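Local coordinates for protein sesquisabinene B synthase 2 (Santalum album, PDB 6A2A) that probably cyclises farnesyl diphosphate to sesquisabinene B, as a magnesium- or manganese-dependent plant terpene synthase of the Tpsb subfamily, at residues A[62-67]-A[241-246]; A[219-224]-A[250-255]; A[291-296]-A[300-305]; A[425-430]-A[515-520]. One frame throughout, in Å; residues are numbered along the deposited sequence.

Contact 1: residues A[62-67]-A[241-246]; sequences DKLKEE and LLRYAK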
loop_
_atom_site.group_PDB
_atom_site.type_symbol
_atom_site.label_atom_id
_atom_site.label_comp_id
_atom_site.label_asym_id
_atom_site.label_seq_id
_atom_site.Cartn_x
_atom_site.Cartn_y
_atom_site.Cartn_z
ATOM N N ASP A 62 -21.068 19.073 13.007
ATOM C CA ASP A 62 -21.682 18.366 14.158
ATOM C C ASP A 62 -22.891 19.158 14.695
ATOM O O ASP A 62 -23.906 18.568 15.074
ATOM C CB ASP A 62 -20.671 18.135 15.274
ATOM C CG ASP A 62 -19.399 17.441 14.776
ATOM O OD1 ASP A 62 -19.458 16.234 14.481
ATOM O OD2 ASP A 62 -18.345 18.113 14.665
ATOM N N LYS A 63 -22.767 20.483 14.675
ATOM C CA LYS A 63 -23.809 21.365 15.199
ATOM C C LYS A 63 -25.015 21.290 14.269
ATOM O O LYS A 63 -26.120 21.080 14.720
ATOM C CB LYS A 63 -23.332 22.813 15.339
ATOM C CG LYS A 63 -24.388 23.792 15.858
ATOM C CD LYS A 63 -23.859 25.191 16.130
ATOM C CE LYS A 63 -24.651 26.280 15.436
ATOM N NZ LYS A 63 -23.779 27.065 14.530
ATOM N N LEU A 64 -24.772 21.420 12.976
ATOM C CA LEU A 64 -25.868 21.339 12.023
ATOM C C LEU A 64 -26.486 19.938 11.995
ATOM O O LEU A 64 -27.690 19.838 11.763
ATOM C CB LEU A 64 -25.375 21.773 10.645
ATOM C CG LEU A 64 -25.047 23.251 10.487
ATOM C CD1 LEU A 64 -24.879 23.580 9.017
ATOM C CD2 LEU A 64 -26.106 24.156 11.111
ATOM N N LYS A 65 -25.721 18.873 12.252
ATOM C CA LYS A 65 -26.305 17.525 12.271
ATOM C C LYS A 65 -27.396 17.450 13.342
ATOM O O LYS A 65 -28.494 16.926 13.126
ATOM C CB LYS A 65 -25.250 16.438 12.539
ATOM C CG LYS A 65 -25.838 15.037 12.557
ATOM C CD LYS A 65 -24.838 13.900 12.670
ATOM C CE LYS A 65 -25.566 12.605 12.952
ATOM N NZ LYS A 65 -24.719 11.401 12.774
ATOM N N GLU A 66 -27.094 17.981 14.511
ATOM C CA GLU A 66 -28.051 17.909 15.599
ATOM C C GLU A 66 -29.284 18.758 15.261
ATOM O O GLU A 66 -30.376 18.358 15.588
ATOM C CB GLU A 66 -27.402 18.347 16.917
ATOM C CG GLU A 66 -26.552 17.266 17.567
ATOM C CD GLU A 66 -27.346 16.083 18.098
ATOM O OE1 GLU A 66 -28.309 16.311 18.863
ATOM O OE2 GLU A 66 -27.010 14.934 17.728
ATOM N N GLU A 67 -29.112 19.895 14.602
ATOM C CA GLU A 67 -30.255 20.720 14.178
ATOM C C GLU A 67 -31.110 19.936 13.186
ATOM O O GLU A 67 -32.301 19.990 13.269
ATOM C CB GLU A 67 -29.830 22.074 13.602
ATOM C CG GLU A 67 -29.345 23.048 14.662
ATOM C CD GLU A 67 -28.774 24.342 14.118
ATOM O OE1 GLU A 67 -27.794 24.846 14.698
ATOM O OE2 GLU A 67 -29.303 24.841 13.122
ATOM N N LEU A 241 -30.830 22.481 6.428
ATOM C CA LEU A 241 -30.665 21.136 5.811
ATOM C C LEU A 241 -29.689 21.272 4.632
ATOM O O LEU A 241 -28.748 20.485 4.521
ATOM C CB LEU A 241 -32.020 20.575 5.363
ATOM C CG LEU A 241 -31.954 19.215 4.652
ATOM C CD1 LEU A 241 -31.271 18.176 5.538
ATOM C CD2 LEU A 241 -33.310 18.721 4.230
ATOM N N LEU A 242 -29.904 22.284 3.780
ATOM C CA LEU A 242 -29.083 22.519 2.611
ATOM C C LEU A 242 -27.642 22.737 3.048
ATOM O O LEU A 242 -26.720 22.120 2.484
ATOM C CB LEU A 242 -29.591 23.708 1.779
ATOM C CG LEU A 242 -28.693 24.100 0.603
ATOM C CD1 LEU A 242 -28.647 22.981 -0.446
ATOM C CD2 LEU A 242 -29.126 25.409 -0.046
ATOM N N ARG A 243 -27.437 23.609 4.036
ATOM C CA ARG A 243 -26.116 23.896 4.511
ATOM C C ARG A 243 -25.431 22.616 5.019
ATOM O O ARG A 243 -24.241 22.390 4.730
ATOM C CB ARG A 243 -26.179 24.956 5.624
ATOM C CG ARG A 243 -26.387 26.377 5.103
ATOM C CD ARG A 243 -26.703 27.374 6.227
ATOM N NE ARG A 243 -25.613 27.495 7.195
ATOM C CZ ARG A 243 -25.778 27.568 8.515
ATOM N NH1 ARG A 243 -24.728 27.482 9.318
ATOM N NH2 ARG A 243 -26.993 27.684 9.027
ATOM N N TYR A 244 -26.134 21.801 5.791
ATOM C CA TYR A 244 -25.584 20.550 6.307
ATOM C C TYR A 244 -25.248 19.592 5.137
ATOM O O TYR A 244 -24.204 18.934 5.178
ATOM C CB TYR A 244 -26.534 19.843 7.268
ATOM C CG TYR A 244 -25.959 18.571 7.841
ATOM C CD1 TYR A 244 -24.776 18.568 8.555
ATOM C CD2 TYR A 244 -26.555 17.355 7.585
ATOM C CE1 TYR A 244 -24.198 17.394 9.005
ATOM C CE2 TYR A 244 -26.005 16.169 8.059
ATOM C CZ TYR A 244 -24.814 16.188 8.746
ATOM O OH TYR A 244 -24.301 15.041 9.257
ATOM N N ALA A 245 -26.107 19.548 4.146
ATOM C CA ALA A 245 -25.933 18.673 2.963
ATOM C C ALA A 245 -24.637 18.994 2.217
ATOM O O ALA A 245 -23.863 18.075 1.856
ATOM C CB ALA A 245 -27.123 18.775 2.033
ATOM N N LYS A 246 -24.338 20.274 2.064
ATOM C CA LYS A 246 -23.109 20.697 1.406
ATOM C C LYS A 246 -21.889 20.390 2.272
ATOM O O LYS A 246 -20.829 19.980 1.769
ATOM C CB LYS A 246 -23.164 22.191 1.077
ATOM C CG LYS A 246 -24.255 22.573 0.085
ATOM C CD LYS A 246 -24.222 24.041 -0.279
ATOM C CE LYS A 246 -25.240 24.386 -1.333
ATOM N NZ LYS A 246 -25.263 25.847 -1.577
#

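Contact 2: residues A[219-224]-A[250-255]; sequences TIRYEA and NIVQSF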
loop_
_atom_site.group_PDB
_atom_site.type_symbol
_atom_site.label_atom_id
_atom_site.label_comp_id
_atom_site.label_asym_id
_atom_site.label_seq_id
_atom_site.Cartn_x
_atom_site.Cartn_y
_atom_site.Cartn_z
ATOM N N THR A 219 -27.888 6.043 -8.282
ATOM C CA THR A 219 -26.998 5.887 -7.181
ATOM C C THR A 219 -27.290 6.928 -6.122
ATOM O O THR A 219 -27.827 8.026 -6.408
ATOM C CB THR A 219 -25.511 5.991 -7.517
ATOM O OG1 THR A 219 -25.123 7.348 -7.750
ATOM C CG2 THR A 219 -25.088 5.125 -8.698
ATOM N N ILE A 220 -26.966 6.574 -4.925
ATOM C CA ILE A 220 -27.152 7.564 -3.789
ATOM C C ILE A 220 -26.182 8.739 -3.948
ATOM O O ILE A 220 -26.615 9.879 -3.911
ATOM C CB ILE A 220 -26.986 6.928 -2.411
ATOM C CG1 ILE A 220 -28.031 5.834 -2.228
ATOM C CG2 ILE A 220 -27.142 7.958 -1.307
ATOM C CD1 ILE A 220 -27.719 4.875 -1.074
ATOM N N ARG A 221 -24.914 8.470 -4.189
ATOM C CA ARG A 221 -23.889 9.490 -4.002
ATOM C C ARG A 221 -23.916 10.488 -5.152
ATOM O O ARG A 221 -23.805 11.710 -4.913
ATOM C CB ARG A 221 -22.487 8.891 -3.871
ATOM C CG ARG A 221 -21.418 9.937 -3.566
ATOM C CD ARG A 221 -21.697 10.638 -2.243
ATOM N NE ARG A 221 -20.579 11.524 -1.946
ATOM C CZ ARG A 221 -20.517 12.374 -0.913
ATOM N NH1 ARG A 221 -21.509 12.425 -0.014
ATOM N NH2 ARG A 221 -19.471 13.179 -0.831
ATOM N N TYR A 222 -24.051 10.004 -6.382
ATOM C CA TYR A 222 -24.087 10.900 -7.527
ATOM C C TYR A 222 -25.419 11.654 -7.560
ATOM O O TYR A 222 -25.428 12.805 -7.996
ATOM C CB TYR A 222 -23.827 10.170 -8.841
ATOM C CG TYR A 222 -22.434 9.617 -8.936
ATOM C CD1 TYR A 222 -22.131 8.346 -8.449
ATOM C CD2 TYR A 222 -21.400 10.342 -9.499
ATOM C CE1 TYR A 222 -20.834 7.855 -8.466
ATOM C CE2 TYR A 222 -20.108 9.847 -9.537
ATOM C CZ TYR A 222 -19.821 8.596 -9.022
ATOM O OH TYR A 222 -18.558 8.064 -9.050
ATOM N N GLU A 223 -26.508 11.023 -7.090
ATOM C CA GLU A 223 -27.793 11.736 -6.983
ATOM C C GLU A 223 -27.674 12.865 -5.952
ATOM O O GLU A 223 -28.297 13.942 -6.155
ATOM C CB GLU A 223 -28.934 10.780 -6.598
ATOM C CG GLU A 223 -30.308 11.454 -6.581
ATOM C CD GLU A 223 -30.784 12.053 -7.893
ATOM O OE1 GLU A 223 -30.158 11.869 -8.990
ATOM O OE2 GLU A 223 -31.796 12.869 -7.801
ATOM N N ALA A 224 -26.949 12.640 -4.892
ATOM C CA ALA A 224 -26.826 13.649 -3.827
ATOM C C ALA A 224 -26.214 14.935 -4.405
ATOM O O ALA A 224 -26.691 16.056 -4.104
ATOM C CB ALA A 224 -26.033 13.143 -2.673
ATOM N N ASN A 250 -18.855 17.643 1.420
ATOM C CA ASN A 250 -17.437 17.920 1.363
ATOM C C ASN A 250 -16.642 17.036 2.339
ATOM O O ASN A 250 -15.498 16.641 2.003
ATOM C CB ASN A 250 -17.143 19.403 1.596
ATOM C CG ASN A 250 -17.533 20.298 0.447
ATOM O OD1 ASN A 250 -17.975 19.849 -0.624
ATOM N ND2 ASN A 250 -17.397 21.596 0.671
ATOM N N ILE A 251 -17.175 16.726 3.516
ATOM C CA ILE A 251 -16.427 15.926 4.473
ATOM C C ILE A 251 -16.272 14.493 3.916
ATOM O O ILE A 251 -15.180 13.940 3.927
ATOM C CB ILE A 251 -17.112 15.931 5.846
ATOM C CG1 ILE A 251 -17.034 17.333 6.461
ATOM C CG2 ILE A 251 -16.529 14.870 6.753
ATOM C CD1 ILE A 251 -17.924 17.519 7.681
ATOM N N VAL A 252 -17.377 13.935 3.439
ATOM C CA VAL A 252 -17.334 12.592 2.827
ATOM C C VAL A 252 -16.373 12.648 1.634
ATOM O O VAL A 252 -15.513 11.778 1.526
ATOM C CB VAL A 252 -18.723 12.094 2.409
ATOM C CG1 VAL A 252 -18.622 10.739 1.719
ATOM C CG2 VAL A 252 -19.656 11.986 3.590
ATOM N N GLN A 253 -16.473 13.659 0.798
ATOM C CA GLN A 253 -15.593 13.764 -0.349
ATOM C C GLN A 253 -14.129 13.701 0.088
ATOM O O GLN A 253 -13.291 13.165 -0.667
ATOM C CB GLN A 253 -15.896 15.031 -1.135
ATOM C CG GLN A 253 -15.116 15.177 -2.409
ATOM C CD GLN A 253 -15.297 16.532 -3.045
ATOM O OE1 GLN A 253 -14.801 17.537 -2.529
ATOM N NE2 GLN A 253 -16.037 16.581 -4.139
ATOM N N SER A 254 -13.766 14.335 1.225
ATOM C CA SER A 254 -12.328 14.334 1.674
ATOM C C SER A 254 -11.873 12.910 1.984
ATOM O O SER A 254 -10.720 12.627 1.751
ATOM C CB SER A 254 -12.038 15.244 2.879
ATOM O OG SER A 254 -12.559 14.681 4.093
ATOM N N PHE A 255 -12.747 12.068 2.540
ATOM C CA PHE A 255 -12.419 10.646 2.731
ATOM C C PHE A 255 -12.187 9.968 1.366
ATOM O O PHE A 255 -11.213 9.218 1.209
ATOM C CB PHE A 255 -13.512 9.841 3.423
ATOM C CG PHE A 255 -13.647 10.046 4.901
ATOM C CD1 PHE A 255 -12.930 9.259 5.782
ATOM C CD2 PHE A 255 -14.552 10.984 5.402
ATOM C CE1 PHE A 255 -13.091 9.423 7.150
ATOM C CE2 PHE A 255 -14.700 11.158 6.773
ATOM C CZ PHE A 255 -13.975 10.366 7.642
#

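Contact 3: residues A[291-296]-A[300-305]; sequences GMLFEP and EVREME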
loop_
_atom_site.group_PDB
_atom_site.type_symbol
_atom_site.label_atom_id
_atom_site.label_comp_id
_atom_site.label_asym_id
_atom_site.label_seq_id
_atom_site.Cartn_x
_atom_site.Cartn_y
_atom_site.Cartn_z
ATOM N N GLY A 291 -20.650 4.430 -6.307
ATOM C CA GLY A 291 -22.048 4.086 -6.500
ATOM C C GLY A 291 -22.465 2.862 -5.691
ATOM O O GLY A 291 -23.577 2.807 -5.158
ATOM N N MET A 292 -21.599 1.863 -5.592
ATOM C CA MET A 292 -21.874 0.657 -4.838
ATOM C C MET A 292 -21.937 0.963 -3.339
ATOM O O MET A 292 -22.819 0.457 -2.678
ATOM C CB MET A 292 -20.811 -0.439 -5.089
ATOM C CG MET A 292 -21.008 -1.673 -4.283
ATOM S SD MET A 292 -19.628 -2.849 -4.645
ATOM C CE MET A 292 -20.200 -4.263 -3.739
ATOM N N LEU A 293 -21.002 1.753 -2.822
ATOM C CA LEU A 293 -20.968 2.074 -1.385
ATOM C C LEU A 293 -20.137 3.347 -1.258
ATOM O O LEU A 293 -19.018 3.414 -1.726
ATOM C CB LEU A 293 -20.443 0.891 -0.538
ATOM C CG LEU A 293 -18.952 0.550 -0.580
ATOM C CD1 LEU A 293 -18.599 -0.614 0.318
ATOM C CD2 LEU A 293 -18.435 0.210 -1.982
ATOM N N PHE A 294 -20.736 4.406 -0.665
ATOM C CA PHE A 294 -20.048 5.674 -0.548
ATOM C C PHE A 294 -19.666 6.000 0.911
ATOM O O PHE A 294 -18.810 6.878 1.143
ATOM C CB PHE A 294 -20.908 6.813 -1.131
ATOM C CG PHE A 294 -22.053 7.163 -0.203
ATOM C CD1 PHE A 294 -21.857 8.038 0.842
ATOM C CD2 PHE A 294 -23.298 6.571 -0.352
ATOM C CE1 PHE A 294 -22.900 8.331 1.708
ATOM C CE2 PHE A 294 -24.311 6.789 0.576
ATOM C CZ PHE A 294 -24.112 7.712 1.570
ATOM N N GLU A 295 -20.278 5.348 1.900
ATOM C CA GLU A 295 -20.114 5.764 3.291
ATOM C C GLU A 295 -18.656 5.697 3.750
ATOM O O GLU A 295 -17.934 4.720 3.565
ATOM C CB GLU A 295 -20.999 4.940 4.229
ATOM C CG GLU A 295 -22.457 4.998 3.888
ATOM C CD GLU A 295 -23.055 4.075 2.835
ATOM O OE1 GLU A 295 -22.348 3.607 1.903
ATOM O OE2 GLU A 295 -24.297 3.947 2.871
ATOM N N PRO A 296 -18.195 6.753 4.429
ATOM C CA PRO A 296 -16.885 6.733 4.985
ATOM C C PRO A 296 -16.548 5.499 5.826
ATOM O O PRO A 296 -15.369 5.006 5.733
ATOM C CB PRO A 296 -16.840 7.951 5.895
ATOM C CG PRO A 296 -17.805 8.890 5.281
ATOM C CD PRO A 296 -18.836 8.056 4.567
ATOM N N GLU A 300 -12.351 0.897 3.861
ATOM C CA GLU A 300 -11.465 -0.220 3.536
ATOM C C GLU A 300 -12.112 -1.202 2.545
ATOM O O GLU A 300 -11.386 -1.736 1.662
ATOM C CB GLU A 300 -11.057 -1.008 4.786
ATOM C CG GLU A 300 -9.921 -0.320 5.512
ATOM C CD GLU A 300 -9.322 -1.204 6.584
ATOM O OE1 GLU A 300 -9.982 -1.378 7.627
ATOM O OE2 GLU A 300 -8.269 -1.793 6.311
ATOM N N VAL A 301 -13.370 -1.517 2.765
ATOM C CA VAL A 301 -14.098 -2.428 1.894
ATOM C C VAL A 301 -14.177 -1.797 0.505
ATOM O O VAL A 301 -13.947 -2.477 -0.518
ATOM C CB VAL A 301 -15.483 -2.742 2.457
ATOM C CG1 VAL A 301 -16.357 -3.489 1.462
ATOM C CG2 VAL A 301 -15.354 -3.526 3.751
ATOM N N ARG A 302 -14.551 -0.542 0.459
ATOM C CA ARG A 302 -14.646 0.152 -0.827
ATOM C C ARG A 302 -13.310 0.144 -1.572
ATOM O O ARG A 302 -13.292 -0.078 -2.807
ATOM C CB ARG A 302 -15.121 1.594 -0.585
ATOM C CG ARG A 302 -15.032 2.465 -1.805
ATOM C CD ARG A 302 -15.842 3.757 -1.702
ATOM N NE ARG A 302 -15.478 4.573 -0.516
ATOM C CZ ARG A 302 -16.161 4.557 0.660
ATOM N NH1 ARG A 302 -17.327 3.918 0.800
ATOM N NH2 ARG A 302 -15.653 5.215 1.685
ATOM N N GLU A 303 -12.188 0.366 -0.876
ATOM C CA GLU A 303 -10.872 0.296 -1.555
ATOM C C GLU A 303 -10.671 -1.113 -2.168
ATOM O O GLU A 303 -10.155 -1.250 -3.276
ATOM C CB GLU A 303 -9.753 0.691 -0.601
ATOM C CG GLU A 303 -9.674 2.196 -0.376
ATOM C CD GLU A 303 -8.601 2.646 0.633
ATOM O OE1 GLU A 303 -7.460 2.181 0.525
ATOM O OE2 GLU A 303 -8.906 3.497 1.509
ATOM N N MET A 304 -11.007 -2.173 -1.420
ATOM C CA MET A 304 -10.735 -3.486 -1.878
ATOM C C MET A 304 -11.658 -3.764 -3.074
ATOM O O MET A 304 -11.220 -4.407 -4.079
ATOM C CB MET A 304 -10.863 -4.525 -0.767
ATOM C CG MET A 304 -9.651 -4.531 0.181
ATOM S SD MET A 304 -9.800 -5.770 1.458
ATOM C CE MET A 304 -10.755 -4.866 2.686
ATOM N N GLU A 305 -12.904 -3.300 -3.033
ATOM C CA GLU A 305 -13.798 -3.598 -4.165
ATOM C C GLU A 305 -13.277 -2.860 -5.412
ATOM O O GLU A 305 -13.398 -3.341 -6.511
ATOM C CB GLU A 305 -15.245 -3.158 -3.868
ATOM C CG GLU A 305 -15.946 -3.938 -2.766
ATOM C CD GLU A 305 -16.217 -5.386 -3.095
ATOM O OE1 GLU A 305 -16.848 -5.648 -4.120
ATOM O OE2 GLU A 305 -15.801 -6.250 -2.317
#

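Contact 4: residues A[425-430]-A[515-520]; sequences TSYLLT and SPFAEP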
loop_
_atom_site.group_PDB
_atom_site.type_symbol
_atom_site.label_atom_id
_atom_site.label_comp_id
_atom_site.label_asym_id
_atom_site.label_seq_id
_atom_site.Cartn_x
_atom_site.Cartn_y
_atom_site.Cartn_z
ATOM N N THR A 425 -17.158 -11.134 -2.879
ATOM C CA THR A 425 -16.059 -10.507 -2.157
ATOM C C THR A 425 -16.603 -9.529 -1.107
ATOM O O THR A 425 -16.158 -9.533 0.022
ATOM C CB THR A 425 -15.067 -9.834 -3.104
ATOM O OG1 THR A 425 -14.552 -10.841 -3.995
ATOM C CG2 THR A 425 -13.927 -9.182 -2.351
ATOM N N SER A 426 -17.566 -8.691 -1.480
ATOM C CA SER A 426 -18.146 -7.735 -0.555
ATOM C C SER A 426 -18.754 -8.435 0.676
ATOM O O SER A 426 -18.688 -7.879 1.777
ATOM C CB SER A 426 -19.119 -6.845 -1.249
ATOM O OG SER A 426 -20.417 -7.414 -1.455
ATOM N N TYR A 427 -19.386 -9.580 0.449
ATOM C CA TYR A 427 -20.015 -10.362 1.514
ATOM C C TYR A 427 -18.938 -10.933 2.460
ATOM O O TYR A 427 -19.040 -10.816 3.711
ATOM C CB TYR A 427 -20.872 -11.464 0.909
ATOM C CG TYR A 427 -21.528 -12.358 1.933
ATOM C CD1 TYR A 427 -22.796 -12.070 2.408
ATOM C CD2 TYR A 427 -20.951 -13.556 2.317
ATOM C CE1 TYR A 427 -23.449 -12.917 3.295
ATOM C CE2 TYR A 427 -21.597 -14.425 3.202
ATOM C CZ TYR A 427 -22.837 -14.095 3.706
ATOM O OH TYR A 427 -23.449 -14.980 4.560
ATOM N N LEU A 428 -17.903 -11.556 1.869
ATOM C CA LEU A 428 -16.745 -12.024 2.632
ATOM C C LEU A 428 -16.211 -10.965 3.608
ATOM O O LEU A 428 -15.866 -11.273 4.794
ATOM C CB LEU A 428 -15.631 -12.406 1.655
ATOM C CG LEU A 428 -14.245 -12.586 2.269
ATOM C CD1 LEU A 428 -14.172 -13.814 3.139
ATOM C CD2 LEU A 428 -13.171 -12.659 1.188
ATOM N N LEU A 429 -16.122 -9.738 3.146
ATOM C CA LEU A 429 -15.453 -8.665 3.893
ATOM C C LEU A 429 -16.371 -8.005 4.925
ATOM O O LEU A 429 -15.840 -7.207 5.726
ATOM C CB LEU A 429 -14.975 -7.595 2.903
ATOM C CG LEU A 429 -13.896 -8.075 1.927
ATOM C CD1 LEU A 429 -13.577 -6.983 0.928
ATOM C CD2 LEU A 429 -12.626 -8.475 2.657
ATOM N N THR A 430 -17.674 -8.255 4.867
ATOM C CA THR A 430 -18.613 -7.542 5.780
ATOM C C THR A 430 -19.496 -8.465 6.611
ATOM O O THR A 430 -19.955 -7.980 7.686
ATOM C CB THR A 430 -19.524 -6.593 5.003
ATOM O OG1 THR A 430 -20.295 -7.343 4.046
ATOM C CG2 THR A 430 -18.707 -5.504 4.358
ATOM N N SER A 515 -33.989 -12.466 4.609
ATOM C CA SER A 515 -33.113 -13.381 5.359
ATOM C C SER A 515 -32.616 -14.432 4.367
ATOM O O SER A 515 -33.359 -14.852 3.496
ATOM C CB SER A 515 -33.822 -13.974 6.571
ATOM O OG SER A 515 -33.624 -15.382 6.674
ATOM N N PRO A 516 -31.370 -14.848 4.491
ATOM C CA PRO A 516 -30.423 -14.615 5.575
ATOM C C PRO A 516 -29.550 -13.360 5.472
ATOM O O PRO A 516 -28.700 -13.138 6.340
ATOM C CB PRO A 516 -29.543 -15.860 5.468
ATOM C CG PRO A 516 -29.459 -16.095 4.000
ATOM C CD PRO A 516 -30.848 -15.774 3.497
ATOM N N PHE A 517 -29.772 -12.515 4.458
ATOM C CA PHE A 517 -28.894 -11.364 4.268
ATOM C C PHE A 517 -29.254 -10.201 5.195
ATOM O O PHE A 517 -30.396 -10.052 5.613
ATOM C CB PHE A 517 -28.941 -10.979 2.790
ATOM C CG PHE A 517 -28.380 -12.036 1.880
ATOM C CD1 PHE A 517 -27.080 -12.464 2.070
ATOM C CD2 PHE A 517 -29.121 -12.559 0.838
ATOM C CE1 PHE A 517 -26.535 -13.410 1.228
ATOM C CE2 PHE A 517 -28.559 -13.488 -0.028
ATOM C CZ PHE A 517 -27.291 -13.952 0.208
ATOM N N ALA A 518 -28.247 -9.416 5.509
ATOM C CA ALA A 518 -28.349 -8.226 6.339
ATOM C C ALA A 518 -27.615 -7.075 5.663
ATOM O O ALA A 518 -26.831 -7.277 4.734
ATOM C CB ALA A 518 -27.727 -8.466 7.683
ATOM N N GLU A 519 -27.786 -5.904 6.229
ATOM C CA GLU A 519 -26.877 -4.777 5.903
ATOM C C GLU A 519 -25.445 -5.104 6.322
ATOM O O GLU A 519 -25.223 -5.742 7.347
ATOM C CB GLU A 519 -27.361 -3.499 6.589
ATOM C CG GLU A 519 -28.740 -3.065 6.104
ATOM C CD GLU A 519 -28.837 -2.587 4.670
ATOM O OE1 GLU A 519 -27.777 -2.554 3.970
ATOM O OE2 GLU A 519 -29.959 -2.315 4.217
ATOM N N PRO A 520 -24.446 -4.650 5.570
ATOM C CA PRO A 520 -24.577 -3.792 4.397
ATOM C C PRO A 520 -24.686 -4.514 3.043
ATOM O O PRO A 520 -24.920 -3.875 2.007
ATOM C CB PRO A 520 -23.272 -2.997 4.380
ATOM C CG PRO A 520 -22.288 -3.953 4.997
ATOM C CD PRO A 520 -23.083 -4.674 6.070
HETATM O O HOH W 1 -25.617 -13.952 5.850
HETATM O O HOH W 2 -23.410 -7.807 7.684
#

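Contact 1: residues A[62-67]-A[241-246]
Leu64 lies against Arg243 and Tyr244 where two helices of this mainly helical terpene synthase cross: helix 55-73, in the N-terminal terpene synthase region, and the long helix 239-270. The local axes approach to 9.4 Å and run at 135° to each other, midway between perpendicular and antiparallel, with Leu64 and Tyr244 at the level of closest backbone approach. The CB of Leu64 sits 3.9 Å from CD1 of Tyr244, while its CD1 lies 3.9 Å from CB of Arg243 and also over one face of that residue's guanidinium, toward the rim. The bend at chi3 of Arg243 (62°) folds the guanidinium back above the leucine, and NE forms a salt bridge with Glu565 near the C-terminal end of the chain. One residue on, Lys65 covers the Tyr244 ring by a CH-pi contact, its CA 4.1 Å from the ring centroid and 18° off the ring normal. The extended lysine chain then runs alongside the tyrosine in the same direction, and its NZ goes on to bond Gln96. No hydrogen bond joins the two segments; where lysine and tyrosine run together, Lys65 CD passes 3.6 Å from Tyr244 OH.

Contact 2: residues A[219-224]-A[250-255]
A buried arginine bridges two helices here, reaching from the first turn of helix 220-232 to the side of the long helix 239-270. Thr219 occupies the N-cap of the shorter helix, its OG1 accepting from Tyr222 N at 3.2 Å. Arg221 leaves this first turn, and across a backbone separation of 10.0 Å between its CA and that of Val252 it alone makes the contact from its side. CG is anti to the backbone N (chi1 -176°), and the otherwise extended chain, bent at chi2 (61°), carries the guanidinium to the opposing helix. There Val252 CG1 lies over one guanidinium face, 3.6 Å from Arg221 CZ and offset toward the rim, and Val252 CB is 3.5 Å from Arg221 NH2. The two side chains point in opposite senses and overlap alongside. Arg221 NH2 also comes within 3.4 Å of Gln253 N, but both are donors and no bond forms; its hydrogen-bond acceptor is Phe249 O, and the Phe249 ring adds a cation-pi contact. Helix 281-292 touches Arg221 through Ile290, and helix 546-558 does so through Val556, whose carbonyl also receives Gln253 NE2, leaving the arginine enclosed among four helices.

Contact 3: residues A[291-296]-A[300-305]
Arg302 grips the backbone that runs off the end of helix 281-292. Its NH1 and NH2 come end-on to a single acceptor, Glu295 O, at 2.9 Å from NH1 and 3.0 Å from NH2. That oxygen lies in the guanidinium plane, yet both nitrogens reach it from the same face of its carbonyl, well above the carbonyl plane. Arg302 NH1 makes a further bond to Leu293 O at 3.1 Å, this one tilted from the guanidinium plane. Between the two acceptors, Phe294 O sits over one guanidinium face with an angle too poor for a bond to NH1; it accepts instead from His256 NE2. NH2 has a second, charged partner in Glu259, on helix 239-270.

The arginine side chain reaches the loop by bending at chi3 (56°). Its aliphatic part is packed by Leu293, the first residue to leave helical geometry: CD2 of Leu293 lies 3.9 Å from Arg302 CB, and CD1 of Leu293 touches CG1 of Val301 at 3.8 Å. Further out, the extended Met292 side chain crosses that of Glu305 at about a right angle, bringing Met292 CE to 3.6 Å from Glu305 OE1. Phe524 of helix 521-535 covers both Met292 and Leu293.

Three successive carbonyls thus line one edge and one face of the buried guanidinium as the chain turns from helix 281-292 toward helix 299-321. With two of them bonded to it and Glu259 supplying a carboxylate, the positive charge is probably well compensated, and the bonds from Arg302 tie the loop to the next helix.

Contact 4: residues A[425-430]-A[515-520]
An apolar contact joins Tyr427 to Phe517 and a van der Waals contact Thr430 to Pro520, with no direct hydrogen bond between the segments. In the aromatic pair the planes stand at 89° and the centroids are 5.9 Å apart. Tyr427 CE1 comes to the edge of the phenylalanine, near its plane, 3.7 Å from Phe517 CE1. Phe521 meets both rings, edge-to-face with Tyr427. The second contact sets Pro520 CG 3.8 Å from Thr430 CB. Thr430 holds OG1 between its backbone N and carbonyl carbon (chi1 60°), and from there the hydroxyl donates back to Ser426 O at 2.8 Å, tying it to its own helix.

The polar links are through water. One molecule lies 2.7 Å from Tyr427 OH, in the plane of the ring, and donates to Pro516 O at 3.2 Å. A second water lies 2.8 Å from Glu519 O; its link to Thr430 O is long and weak and may not form at the same time.

Cis peptide bonds precede both Pro516 and Pro520. The arrangement is loop-on-helix packing within an alpha-helical terpene synthase fold, the linker packing against the C-terminal part of helix 419-430 just before helix 521-535 begins.

In the fold
From the N terminus, contact 1 closes the first long loop, joining helix 55-73 to helix 239-270 across 173 intervening residues. Contact 2 opens within that span and closes further along helix 239-270, so the two cross and share that helix, with centres about 15 Å apart. Contact 3 opens only after contact 2 has closed, a short closure between helices 281-292 and 299-321. It touches contact 2 directly: Phe294 packs on Ile220 and Arg221, and Pro296 on Phe255. Contact 4, later still, ties helix 419-430 to the linker before helix 521-535 and meets contact 3 through Glu305, Met292 and Val301. A continuous path of packing therefore runs from 219-224 to 425-430.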